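Local coordinates for protein membrane-bound protease PH1510 (Pyrococcus horikoshii, PDB 6M4B) that cleaves proteins such as casein and the stomatin homolog PH1511, preferentially near hydrophobic or aromatic residues, through its N-terminal serine protease domain, at residues I15-I19 and L46-R52; M56-V60 and Y128-Y132; I68-I72 and S92-A96; Y73-A79 and A96-S102; A81-Y87 and S102-C106. The protein carries 1 engineered substitution. All coordinates share one frame. Residues are numbered along the deposited sequence.

Contact 1. Residues I15-I19 and L46-R52; sequences IKGQI and LDTPGGR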
# COMPACT_ATOMS: atom_id res chain seq x y z
N ILE A 15 7.92 -20.43 3.24
CA ILE A 15 6.57 -20.30 2.71
C ILE A 15 6.57 -20.81 1.27
O ILE A 15 7.33 -20.32 0.41
CB ILE A 15 6.02 -18.87 2.90
CG1 ILE A 15 5.74 -18.65 4.39
CG2 ILE A 15 4.72 -18.66 2.12
CD1 ILE A 15 5.49 -17.23 4.78
N LYS A 16 5.77 -21.86 1.06
CA LYS A 16 5.63 -22.52 -0.22
C LYS A 16 4.18 -22.60 -0.68
O LYS A 16 3.27 -22.63 0.15
CB LYS A 16 6.18 -23.93 -0.12
CG LYS A 16 7.60 -24.01 0.41
CD LYS A 16 8.27 -25.33 0.06
CE LYS A 16 9.63 -25.47 0.73
NZ LYS A 16 10.54 -26.36 -0.05
N GLY A 17 3.97 -22.69 -1.99
CA GLY A 17 2.63 -22.90 -2.56
C GLY A 17 1.90 -21.61 -2.90
O GLY A 17 2.49 -20.52 -2.91
N GLN A 18 0.60 -21.73 -3.17
CA GLN A 18 -0.19 -20.60 -3.62
C GLN A 18 -0.34 -19.58 -2.53
O GLN A 18 -0.43 -19.93 -1.39
CB GLN A 18 -1.56 -21.06 -4.12
CG GLN A 18 -1.49 -21.80 -5.45
CD GLN A 18 -2.64 -21.46 -6.36
OE1 GLN A 18 -3.47 -22.32 -6.68
NE2 GLN A 18 -2.72 -20.19 -6.79
N ILE A 19 -0.36 -18.31 -2.90
CA ILE A 19 -0.64 -17.28 -1.92
C ILE A 19 -2.16 -17.24 -1.69
O ILE A 19 -2.93 -17.08 -2.63
CB ILE A 19 -0.17 -15.90 -2.40
CG1 ILE A 19 1.33 -15.90 -2.77
CG2 ILE A 19 -0.47 -14.85 -1.34
CD1 ILE A 19 2.27 -16.40 -1.68
N LEU A 46 11.04 -18.31 0.06
CA LEU A 46 9.76 -18.21 -0.64
C LEU A 46 9.82 -18.98 -1.95
O LEU A 46 10.78 -18.89 -2.68
CB LEU A 46 9.40 -16.75 -0.92
CG LEU A 46 8.07 -16.49 -1.64
CD1 LEU A 46 6.89 -16.78 -0.72
CD2 LEU A 46 8.04 -15.06 -2.12
N ASP A 47 8.79 -19.79 -2.18
CA ASP A 47 8.62 -20.53 -3.44
C ASP A 47 7.10 -20.53 -3.73
O ASP A 47 6.31 -21.17 -3.03
CB ASP A 47 9.15 -21.96 -3.30
CG ASP A 47 9.16 -22.73 -4.63
OD1 ASP A 47 8.97 -22.11 -5.70
OD2 ASP A 47 9.44 -23.95 -4.61
N THR A 48 6.71 -19.75 -4.72
CA THR A 48 5.28 -19.61 -5.01
C THR A 48 5.08 -19.38 -6.49
O THR A 48 5.90 -18.72 -7.13
CB THR A 48 4.65 -18.48 -4.20
OG1 THR A 48 3.24 -18.43 -4.45
CG2 THR A 48 5.26 -17.10 -4.52
N PRO A 49 4.01 -19.95 -7.06
CA PRO A 49 3.64 -19.58 -8.45
C PRO A 49 2.71 -18.35 -8.50
O PRO A 49 2.43 -17.84 -9.58
CB PRO A 49 2.90 -20.83 -8.95
CG PRO A 49 2.21 -21.32 -7.70
CD PRO A 49 3.12 -20.99 -6.51
N GLY A 50 2.24 -17.89 -7.35
CA GLY A 50 1.32 -16.78 -7.28
C GLY A 50 0.14 -17.13 -6.42
O GLY A 50 0.20 -18.08 -5.63
N GLY A 51 -0.92 -16.35 -6.56
CA GLY A 51 -2.14 -16.53 -5.78
C GLY A 51 -3.06 -15.34 -5.84
O GLY A 51 -3.12 -14.66 -6.84
N ARG A 52 -3.74 -15.06 -4.73
CA ARG A 52 -4.73 -13.98 -4.65
C ARG A 52 -4.07 -12.63 -4.40
O ARG A 52 -3.29 -12.47 -3.44
CB ARG A 52 -5.73 -14.23 -3.52
CG ARG A 52 -6.33 -15.61 -3.56
CD ARG A 52 -7.82 -15.57 -3.84
NE ARG A 52 -8.23 -16.97 -4.01
CZ ARG A 52 -9.20 -17.42 -4.80
NH1 ARG A 52 -9.41 -18.73 -4.87
NH2 ARG A 52 -9.97 -16.59 -5.50
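Two neighbouring parallel strands run side by side into loops here, the first two strands of the ClpP/crotonase-type fold, joined as a beta-alpha-beta unit through helix 21-36. I15 pairs with L46 and K16 with D47 (CA atoms 5.1 and 4.8 Å apart); D47 N donates to I15 O and G17 N to D47 O, both at 3.0 Å. Beyond K16 the register slips by one residue, and a single bridge sets I19 beside G51: I19 N reaches G50 O at 2.8 Å, and R52 N returns to I19 O at 3.0 Å. G51 has to be glycine, since a CB would fall 2.1 Å from I19 O. G50, G51 and R52 bind substrate, and G50 lies next to A83, engineered from the serine nucleophile, so the two I19 backbone bonds hold a loop beside the active site. I15 CG2 packs on L46 CD1 at 4.0 Å on one face of the sheet; K16 and D47 lie on the other, where D47 OD1 accepts from S80 N. I19 points toward the loop and packs on helix 53-64. T48 OG1 donates to G17 O at 2.7 Å and accepts from G50 N at 3.1 Å, closing an ST turn.

Contact 2. Residues M56-V60 and Y128-Y132; sequences MMNIV and YFIAY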
# COMPACT_ATOMS: atom_id res chain seq x y z
N MET A 56 -1.83 -11.02 -1.21
CA MET A 56 -0.54 -10.39 -1.54
C MET A 56 -0.42 -8.98 -0.98
O MET A 56 0.56 -8.67 -0.32
CB MET A 56 -0.32 -10.42 -3.04
CG MET A 56 0.87 -9.65 -3.55
SD MET A 56 0.52 -7.90 -3.87
CE MET A 56 -0.32 -8.11 -5.44
N MET A 57 -1.46 -8.16 -1.15
CA MET A 57 -1.45 -6.78 -0.67
C MET A 57 -1.37 -6.68 0.83
O MET A 57 -0.61 -5.88 1.31
CB MET A 57 -2.62 -5.95 -1.24
CG MET A 57 -2.36 -5.55 -2.70
SD MET A 57 -3.67 -4.56 -3.35
CE MET A 57 -3.65 -4.96 -5.07
N ASN A 58 -2.10 -7.53 1.55
CA ASN A 58 -1.99 -7.57 3.01
C ASN A 58 -0.63 -8.10 3.45
O ASN A 58 -0.07 -7.59 4.42
CB ASN A 58 -3.10 -8.42 3.66
CG ASN A 58 -4.51 -7.92 3.35
OD1 ASN A 58 -4.76 -6.72 3.33
ND2 ASN A 58 -5.42 -8.84 3.09
N ILE A 59 -0.07 -9.08 2.71
CA ILE A 59 1.29 -9.53 3.02
C ILE A 59 2.27 -8.38 2.80
O ILE A 59 3.06 -8.04 3.68
CB ILE A 59 1.71 -10.75 2.20
CG1 ILE A 59 0.83 -11.94 2.58
CG2 ILE A 59 3.20 -11.05 2.44
CD1 ILE A 59 1.02 -13.16 1.68
N VAL A 60 2.21 -7.77 1.63
CA VAL A 60 3.11 -6.62 1.37
C VAL A 60 3.02 -5.57 2.49
O VAL A 60 4.05 -5.07 2.98
CB VAL A 60 2.82 -5.97 0.01
CG1 VAL A 60 3.47 -4.61 -0.09
CG2 VAL A 60 3.31 -6.88 -1.11
N TYR A 128 -3.73 -0.45 -12.92
CA TYR A 128 -3.71 -0.40 -11.49
C TYR A 128 -2.53 -1.21 -10.90
O TYR A 128 -1.81 -0.73 -10.02
CB TYR A 128 -5.05 -0.88 -10.96
CG TYR A 128 -5.10 -0.95 -9.48
CD1 TYR A 128 -4.64 -2.09 -8.81
CD2 TYR A 128 -5.56 0.10 -8.74
CE1 TYR A 128 -4.62 -2.14 -7.44
CE2 TYR A 128 -5.57 0.06 -7.34
CZ TYR A 128 -5.09 -1.05 -6.70
OH TYR A 128 -5.15 -1.13 -5.33
N PHE A 129 -2.35 -2.42 -11.41
CA PHE A 129 -1.28 -3.29 -11.00
C PHE A 129 0.07 -2.79 -11.41
O PHE A 129 1.01 -2.87 -10.61
CB PHE A 129 -1.53 -4.76 -11.43
CG PHE A 129 -2.43 -5.48 -10.49
CD1 PHE A 129 -1.99 -5.77 -9.20
CD2 PHE A 129 -3.76 -5.71 -10.80
CE1 PHE A 129 -2.84 -6.36 -8.27
CE2 PHE A 129 -4.63 -6.29 -9.87
CZ PHE A 129 -4.16 -6.62 -8.61
N ILE A 130 0.14 -2.19 -12.58
CA ILE A 130 1.35 -1.52 -13.03
C ILE A 130 1.70 -0.37 -12.09
O ILE A 130 2.83 -0.28 -11.63
CB ILE A 130 1.25 -1.00 -14.47
CG1 ILE A 130 1.19 -2.19 -15.45
CG2 ILE A 130 2.42 -0.12 -14.82
CD1 ILE A 130 0.83 -1.82 -16.89
N ALA A 131 0.73 0.48 -11.75
CA ALA A 131 1.02 1.55 -10.81
C ALA A 131 1.49 0.96 -9.46
O ALA A 131 2.45 1.47 -8.87
CB ALA A 131 -0.18 2.44 -10.60
N TYR A 132 0.87 -0.13 -8.99
CA TYR A 132 1.25 -0.71 -7.70
C TYR A 132 2.68 -1.33 -7.70
O TYR A 132 3.51 -1.01 -6.83
CB TYR A 132 0.24 -1.71 -7.28
CG TYR A 132 0.46 -2.32 -5.95
CD1 TYR A 132 0.34 -1.56 -4.79
CD2 TYR A 132 0.73 -3.68 -5.82
CE1 TYR A 132 0.53 -2.10 -3.55
CE2 TYR A 132 0.88 -4.26 -4.57
CZ TYR A 132 0.82 -3.49 -3.45
OH TYR A 132 0.97 -4.07 -2.23
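Beside the substrate site, an apolar cluster of methionines and aromatic rings fills the gap between helix 53-64 and helix 123-139; F129 neighbours A53 and P108, both of the substrate-binding segments. M57 supplies the largest share from its helix. Its CE lies 3.6 Å from F129 CE1 and 3.8 Å from Y128 CE1, at the edge of the Y128 ring, while its CG comes within 3.7 Å of Y132 OH. The axes of segments 56-60 and 128-132 run nearly parallel, at 15°, but stay 14.1 Å apart, too far for close backbone packing, so long side chains must span the space. In this ClpP/crotonase-type protease domain the second helix carries the catalytic K124 in an earlier turn, and the cluster thus joins that helix to the one following the substrate loop. Y132, with chi1 in the t well, extends its ring between the helices: M56 SD meets its edge at 3.7 Å from Y132 CE2, and M57 SD sits 4.8 Å from the ring centroid, two Met-aromatic contacts. V60 CG1 approaches Y132 OH at 3.3 Å. Y87 of helix 84-90 packs on M56 and F129, and E139 of the second subunit packs on Y128 and Y132.

Contact 3. Residues I68-I72 and S92-A96; sequences IPVII and SHLIA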
# COMPACT_ATOMS: atom_id res chain seq x y z
N ILE A 68 10.94 -5.20 12.20
CA ILE A 68 12.26 -5.71 11.87
C ILE A 68 12.39 -5.94 10.37
O ILE A 68 11.39 -6.15 9.68
CB ILE A 68 12.57 -7.03 12.61
CG1 ILE A 68 11.67 -8.14 12.12
CG2 ILE A 68 12.42 -6.82 14.12
CD1 ILE A 68 12.02 -9.47 12.73
N PRO A 69 13.62 -5.90 9.86
CA PRO A 69 13.81 -6.22 8.44
C PRO A 69 13.30 -7.62 8.06
O PRO A 69 13.58 -8.58 8.74
CB PRO A 69 15.33 -6.11 8.27
CG PRO A 69 15.80 -5.21 9.39
CD PRO A 69 14.88 -5.48 10.52
N VAL A 70 12.54 -7.70 6.97
CA VAL A 70 12.12 -8.91 6.29
C VAL A 70 12.89 -9.10 4.97
O VAL A 70 12.85 -8.25 4.04
CB VAL A 70 10.62 -8.86 5.94
CG1 VAL A 70 10.15 -10.22 5.38
CG2 VAL A 70 9.83 -8.47 7.16
N ILE A 71 13.58 -10.22 4.86
CA ILE A 71 14.37 -10.56 3.69
C ILE A 71 13.58 -11.66 2.98
O ILE A 71 13.26 -12.67 3.59
CB ILE A 71 15.78 -11.03 4.09
CG1 ILE A 71 16.50 -9.88 4.80
CG2 ILE A 71 16.56 -11.44 2.85
CD1 ILE A 71 17.83 -10.24 5.39
N ILE A 72 13.29 -11.44 1.70
CA ILE A 72 12.62 -12.44 0.91
C ILE A 72 13.72 -13.16 0.13
O ILE A 72 14.49 -12.53 -0.58
CB ILE A 72 11.55 -11.82 -0.02
CG1 ILE A 72 10.44 -11.15 0.81
CG2 ILE A 72 10.97 -12.88 -0.92
CD1 ILE A 72 9.62 -12.05 1.69
N SER A 92 9.74 -5.84 0.03
CA SER A 92 10.51 -6.28 1.19
C SER A 92 11.80 -5.49 1.31
O SER A 92 12.24 -4.79 0.39
CB SER A 92 10.81 -7.78 1.08
OG SER A 92 11.96 -8.03 0.27
N HIS A 93 12.41 -5.63 2.48
CA HIS A 93 13.61 -4.87 2.84
C HIS A 93 14.84 -5.25 2.06
O HIS A 93 15.75 -4.45 1.92
CB HIS A 93 13.85 -5.02 4.34
CG HIS A 93 12.76 -4.45 5.17
ND1 HIS A 93 11.65 -5.17 5.53
CD2 HIS A 93 12.59 -3.21 5.70
CE1 HIS A 93 10.84 -4.40 6.25
NE2 HIS A 93 11.39 -3.20 6.35
N LEU A 94 14.90 -6.51 1.62
CA LEU A 94 16.02 -7.04 0.89
C LEU A 94 15.57 -8.30 0.15
O LEU A 94 14.80 -9.08 0.69
CB LEU A 94 17.16 -7.40 1.85
CG LEU A 94 18.56 -7.45 1.22
CD1 LEU A 94 19.03 -6.04 1.05
CD2 LEU A 94 19.60 -8.18 2.08
N ILE A 95 16.04 -8.49 -1.08
CA ILE A 95 15.69 -9.66 -1.83
C ILE A 95 16.97 -10.39 -2.13
O ILE A 95 17.92 -9.79 -2.64
CB ILE A 95 14.98 -9.35 -3.18
CG1 ILE A 95 13.72 -8.48 -2.97
CG2 ILE A 95 14.57 -10.63 -3.86
CD1 ILE A 95 13.29 -7.76 -4.25
N ALA A 96 16.94 -11.68 -1.88
CA ALA A 96 18.01 -12.59 -2.28
C ALA A 96 17.41 -13.72 -3.13
O ALA A 96 16.29 -14.19 -2.86
CB ALA A 96 18.67 -13.16 -1.05
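Strands 70-74 and 94-97 run parallel here in the central sheet of the ClpP/crotonase-type fold. Two firm backbone bonds and a weak one join the segments, while P69 and I71 bond to strand 41-47. Both backbone polar groups of I72 pair with strand 94-97: its N donates to L94 O at 3.0 Å, and its O accepts from A96 N at 2.9 Å with a nearly straight N-H...O angle of 171°. Earlier along the pair, H93 N makes a weak bond to V70 O at 3.1 Å. I95 N finds its acceptor outside, in E169 OE2, S92 O accepts from R142 NH1, and S92 OG bonds to A89 O. The H93 ring lies over P69, whose CA is 3.9 Å from the ring centroid in a CH-pi contact, while H93 NE2 makes a weak bond to P190 O. I71 CG1 packs on L94 CB at 3.9 Å on one face; I72 and I95 point to the other. Strand 41-47 flanks 70-74, with helix 84-90 packed on I72 and I95 and helix 175-182 on L94 and A96.

Contact 4. Residues Y73-A79 and A96-S102; sequences YVYPPGA and AMAPGTS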
# COMPACT_ATOMS: atom_id res chain seq x y z
N TYR A 73 13.78 -14.48 0.31
CA TYR A 73 14.83 -15.30 -0.23
C TYR A 73 14.16 -16.35 -1.08
O TYR A 73 13.48 -17.24 -0.57
CB TYR A 73 15.64 -15.96 0.88
CG TYR A 73 16.85 -16.83 0.47
CD1 TYR A 73 17.48 -16.67 -0.74
CD2 TYR A 73 17.35 -17.81 1.35
CE1 TYR A 73 18.59 -17.42 -1.08
CE2 TYR A 73 18.46 -18.59 1.01
CZ TYR A 73 19.10 -18.38 -0.18
OH TYR A 73 20.22 -19.13 -0.53
N VAL A 74 14.35 -16.21 -2.39
CA VAL A 74 13.76 -17.12 -3.34
C VAL A 74 14.63 -18.39 -3.36
O VAL A 74 15.77 -18.40 -3.86
CB VAL A 74 13.65 -16.52 -4.75
CG1 VAL A 74 12.77 -17.45 -5.62
CG2 VAL A 74 13.03 -15.12 -4.69
N TYR A 75 14.07 -19.45 -2.81
CA TYR A 75 14.84 -20.62 -2.36
C TYR A 75 13.85 -21.77 -2.10
O TYR A 75 12.72 -21.50 -1.63
CB TYR A 75 15.59 -20.24 -1.08
CG TYR A 75 16.41 -21.33 -0.45
CD1 TYR A 75 15.82 -22.26 0.42
CD2 TYR A 75 17.78 -21.43 -0.71
CE1 TYR A 75 16.59 -23.27 1.01
CE2 TYR A 75 18.55 -22.45 -0.14
CZ TYR A 75 17.94 -23.35 0.72
OH TYR A 75 18.68 -24.32 1.28
N PRO A 76 14.27 -23.04 -2.36
CA PRO A 76 15.58 -23.58 -2.79
C PRO A 76 15.78 -23.45 -4.26
O PRO A 76 14.86 -23.02 -4.93
CB PRO A 76 15.50 -25.08 -2.43
CG PRO A 76 14.05 -25.38 -2.49
CD PRO A 76 13.33 -24.14 -2.01
N PRO A 77 16.97 -23.81 -4.78
CA PRO A 77 17.15 -23.72 -6.24
C PRO A 77 16.00 -24.49 -6.92
O PRO A 77 15.49 -25.44 -6.34
CB PRO A 77 18.53 -24.38 -6.46
CG PRO A 77 19.29 -24.02 -5.21
CD PRO A 77 18.23 -24.23 -4.12
N GLY A 78 15.54 -23.99 -8.07
CA GLY A 78 14.30 -24.46 -8.67
C GLY A 78 13.07 -23.64 -8.29
O GLY A 78 12.11 -23.64 -9.03
N ALA A 79 13.10 -22.97 -7.12
CA ALA A 79 11.98 -22.13 -6.70
C ALA A 79 11.72 -20.89 -7.60
O ALA A 79 12.58 -20.43 -8.38
CB ALA A 79 12.17 -21.67 -5.27
N ALA A 96 16.94 -11.68 -1.88
CA ALA A 96 18.01 -12.59 -2.28
C ALA A 96 17.41 -13.72 -3.13
O ALA A 96 16.29 -14.19 -2.86
CB ALA A 96 18.67 -13.16 -1.05
N MET A 97 18.18 -14.15 -4.11
CA MET A 97 17.81 -15.32 -4.93
C MET A 97 18.92 -16.41 -4.99
O MET A 97 20.08 -16.11 -5.13
CB MET A 97 17.43 -14.89 -6.35
CG MET A 97 16.15 -14.03 -6.42
SD MET A 97 15.82 -13.52 -8.11
CE MET A 97 15.14 -15.04 -8.77
N ALA A 98 18.53 -17.66 -4.78
CA ALA A 98 19.44 -18.80 -4.99
C ALA A 98 19.66 -19.01 -6.49
O ALA A 98 18.77 -18.68 -7.27
CB ALA A 98 18.84 -20.06 -4.40
N PRO A 99 20.85 -19.51 -6.90
CA PRO A 99 21.01 -19.79 -8.34
C PRO A 99 20.00 -20.85 -8.76
O PRO A 99 19.56 -21.64 -7.90
CB PRO A 99 22.45 -20.29 -8.45
CG PRO A 99 23.16 -19.69 -7.26
CD PRO A 99 22.11 -19.71 -6.16
N GLY A 100 19.54 -20.74 -10.01
CA GLY A 100 18.47 -21.60 -10.55
C GLY A 100 17.05 -21.23 -10.17
O GLY A 100 16.14 -22.07 -10.25
N THR A 101 16.83 -19.99 -9.71
CA THR A 101 15.48 -19.58 -9.31
C THR A 101 14.99 -18.54 -10.29
O THR A 101 15.70 -18.15 -11.20
CB THR A 101 15.41 -19.02 -7.87
OG1 THR A 101 16.31 -17.91 -7.73
CG2 THR A 101 15.73 -20.10 -6.85
N SER A 102 13.76 -18.12 -10.11
CA SER A 102 13.12 -17.25 -11.08
C SER A 102 12.30 -16.16 -10.37
O SER A 102 11.68 -16.40 -9.33
CB SER A 102 12.19 -18.12 -11.94
OG SER A 102 11.69 -17.37 -12.99
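V74 lies at the apolar centre, its CG2 3.7 Å from M97 CG on one face of the parallel pair and its CG1 3.8 Å from T101 CB. On the other face Y73 CD1 touches A96 CB at 3.7 Å, and the Y73 OH bonds to A172 O. A98 CB touches Y75 CD2 and P77 CG, each at 4.1 Å. Around these apolar contacts the strands end in regular pairing: V74 N donates to A96 O at 2.8 Å, and A98 N to V74 O at 3.0 Å. Past the strand ends of this ClpP/crotonase-type domain, both segments make type II beta turns, P76-A79 after a cis peptide before P76, and A98-T101, the latter with T101 OG1 donating to A98 O at 2.6 Å. The turns meet at the exposed edge, where P77 CB lies 3.3 Å from P99 O and G78 N donates to G100 O at 3.0 Å. A weak bond from S102 N to A79 O, 3.1 Å, leads into the next pair of strands. Apolar side chains thus pack the strand pair, whereas the turns, exposed at P77, G78 and G100, are joined by one backbone bond, with a weak one beyond.

Contact 5. Residues A81-Y87 and S102-C106; sequences AAAAGTY and SIGAC. Engineered in segment 81-87: A83 (natural residue Ser).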
# COMPACT_ATOMS: atom_id res chain seq x y z
N ALA A 81 9.56 -16.82 -7.40
CA ALA A 81 8.65 -15.84 -6.76
C ALA A 81 7.94 -15.21 -7.92
O ALA A 81 8.33 -14.15 -8.43
CB ALA A 81 9.43 -14.81 -5.96
N ALA A 82 6.97 -15.95 -8.43
CA ALA A 82 6.28 -15.58 -9.68
C ALA A 82 4.99 -14.87 -9.30
O ALA A 82 4.44 -15.10 -8.23
CB ALA A 82 6.02 -16.81 -10.56
N ALA A 83 4.54 -14.01 -10.18
CA ALA A 83 3.21 -13.40 -10.08
C ALA A 83 3.06 -12.69 -8.74
O ALA A 83 3.92 -11.87 -8.44
CB ALA A 83 2.11 -14.44 -10.37
N ALA A 84 2.02 -12.97 -7.94
CA ALA A 84 1.89 -12.33 -6.63
C ALA A 84 3.18 -12.37 -5.79
O ALA A 84 3.42 -11.47 -5.00
CB ALA A 84 0.77 -12.94 -5.84
N GLY A 85 3.98 -13.41 -5.98
CA GLY A 85 5.23 -13.57 -5.26
C GLY A 85 6.26 -12.49 -5.55
O GLY A 85 7.09 -12.19 -4.68
N THR A 86 6.24 -11.96 -6.79
CA THR A 86 7.16 -10.92 -7.18
C THR A 86 6.95 -9.66 -6.36
O THR A 86 7.92 -9.04 -5.94
CB THR A 86 6.98 -10.63 -8.64
OG1 THR A 86 7.29 -11.83 -9.38
CG2 THR A 86 7.88 -9.54 -9.10
N TYR A 87 5.68 -9.33 -6.08
CA TYR A 87 5.28 -8.17 -5.33
C TYR A 87 5.72 -8.30 -3.85
O TYR A 87 6.15 -7.34 -3.26
CB TYR A 87 3.74 -7.96 -5.36
CG TYR A 87 3.11 -7.66 -6.74
CD1 TYR A 87 2.87 -8.68 -7.67
CD2 TYR A 87 2.68 -6.38 -7.06
CE1 TYR A 87 2.26 -8.41 -8.88
CE2 TYR A 87 2.05 -6.12 -8.25
CZ TYR A 87 1.83 -7.13 -9.14
OH TYR A 87 1.23 -6.87 -10.32
N SER A 102 13.76 -18.12 -10.11
CA SER A 102 13.12 -17.25 -11.08
C SER A 102 12.30 -16.16 -10.37
O SER A 102 11.68 -16.40 -9.33
CB SER A 102 12.19 -18.12 -11.94
OG SER A 102 11.69 -17.37 -12.99
N ILE A 103 12.25 -14.97 -10.95
CA ILE A 103 11.35 -13.92 -10.41
C ILE A 103 10.60 -13.25 -11.57
O ILE A 103 11.13 -13.12 -12.66
CB ILE A 103 12.14 -12.90 -9.54
CG1 ILE A 103 11.20 -11.90 -8.87
CG2 ILE A 103 13.18 -12.17 -10.36
CD1 ILE A 103 11.86 -11.17 -7.73
N GLY A 104 9.38 -12.81 -11.32
CA GLY A 104 8.62 -12.11 -12.36
C GLY A 104 7.44 -12.90 -12.90
O GLY A 104 6.82 -13.71 -12.17
N ALA A 105 7.12 -12.63 -14.16
CA ALA A 105 5.92 -13.17 -14.82
C ALA A 105 4.68 -12.80 -14.07
O ALA A 105 4.05 -13.65 -13.39
CB ALA A 105 6.03 -14.72 -14.98
N CYS A 106 4.31 -11.53 -14.16
CA CYS A 106 3.11 -11.04 -13.39
C CYS A 106 1.96 -10.50 -14.26
O CYS A 106 1.16 -9.66 -13.77
CB CYS A 106 3.57 -9.90 -12.44
SG CYS A 106 5.05 -10.30 -11.52
O HOH W 1 -0.15 -9.19 -11.45
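S102 opens the second segment by offering its O to A81 N at 2.9 Å, starting a short parallel pair between strands 80-82 and 102-104. I103 pairs with A81, both side chains on one face of the small sheet, with I103 CG1 3.9 Å from T86 OG1. G104 pairs with A82: its O accepts from A83 N at 3.0 Å, while its N makes two weak bonds, to T86 OG1 at 3.0 Å and to A81 O at 3.4 Å. T86 OG1 in turn donates to A81 O at 2.7 Å, which ties the first turn of helix 84-90 back to the strand before it. This sharp strand-to-helix turn carries the nucleophile in ClpP-type serine proteases; here that residue is A83, engineered from serine, with a positive phi (56°, psi -127°). G104 itself has angles that call for glycine. A105, also at positive phi, and C106 begin the second substrate-binding segment. C106 turns its side chain to the nucleophile turn, with SG 3.6 Å from A83 O and 3.5 Å from T86 OG1, and its CB lies 4.1 Å from Y87 CE1. A water bridges the far end, 2.7 Å from C106 O, to which it donates, and 2.9 Å from Y87 OH.

From the N terminus, contact 1 closes the first beta-alpha-beta unit and ends before the others begin. Helix 53-64 follows directly, and contact 2 closes the longest loop, returning at helix 123-139; contacts 3, 4 and 5 all nest within it. These three cross one another, because segments 68-72, 73-79 and 81-87 come first and their partners 92-96, 96-102 and 102-106 follow in the same order, sharing A96 and S102. Contacts 3 and 4 extend the central sheet, where L46 N probably bonds Y73 O. Contact 5 carries the pairing into the small sheet. It meets contact 1 at P49 and A83 and contact 2 at Y87, bringing sheets and helices together around the active site.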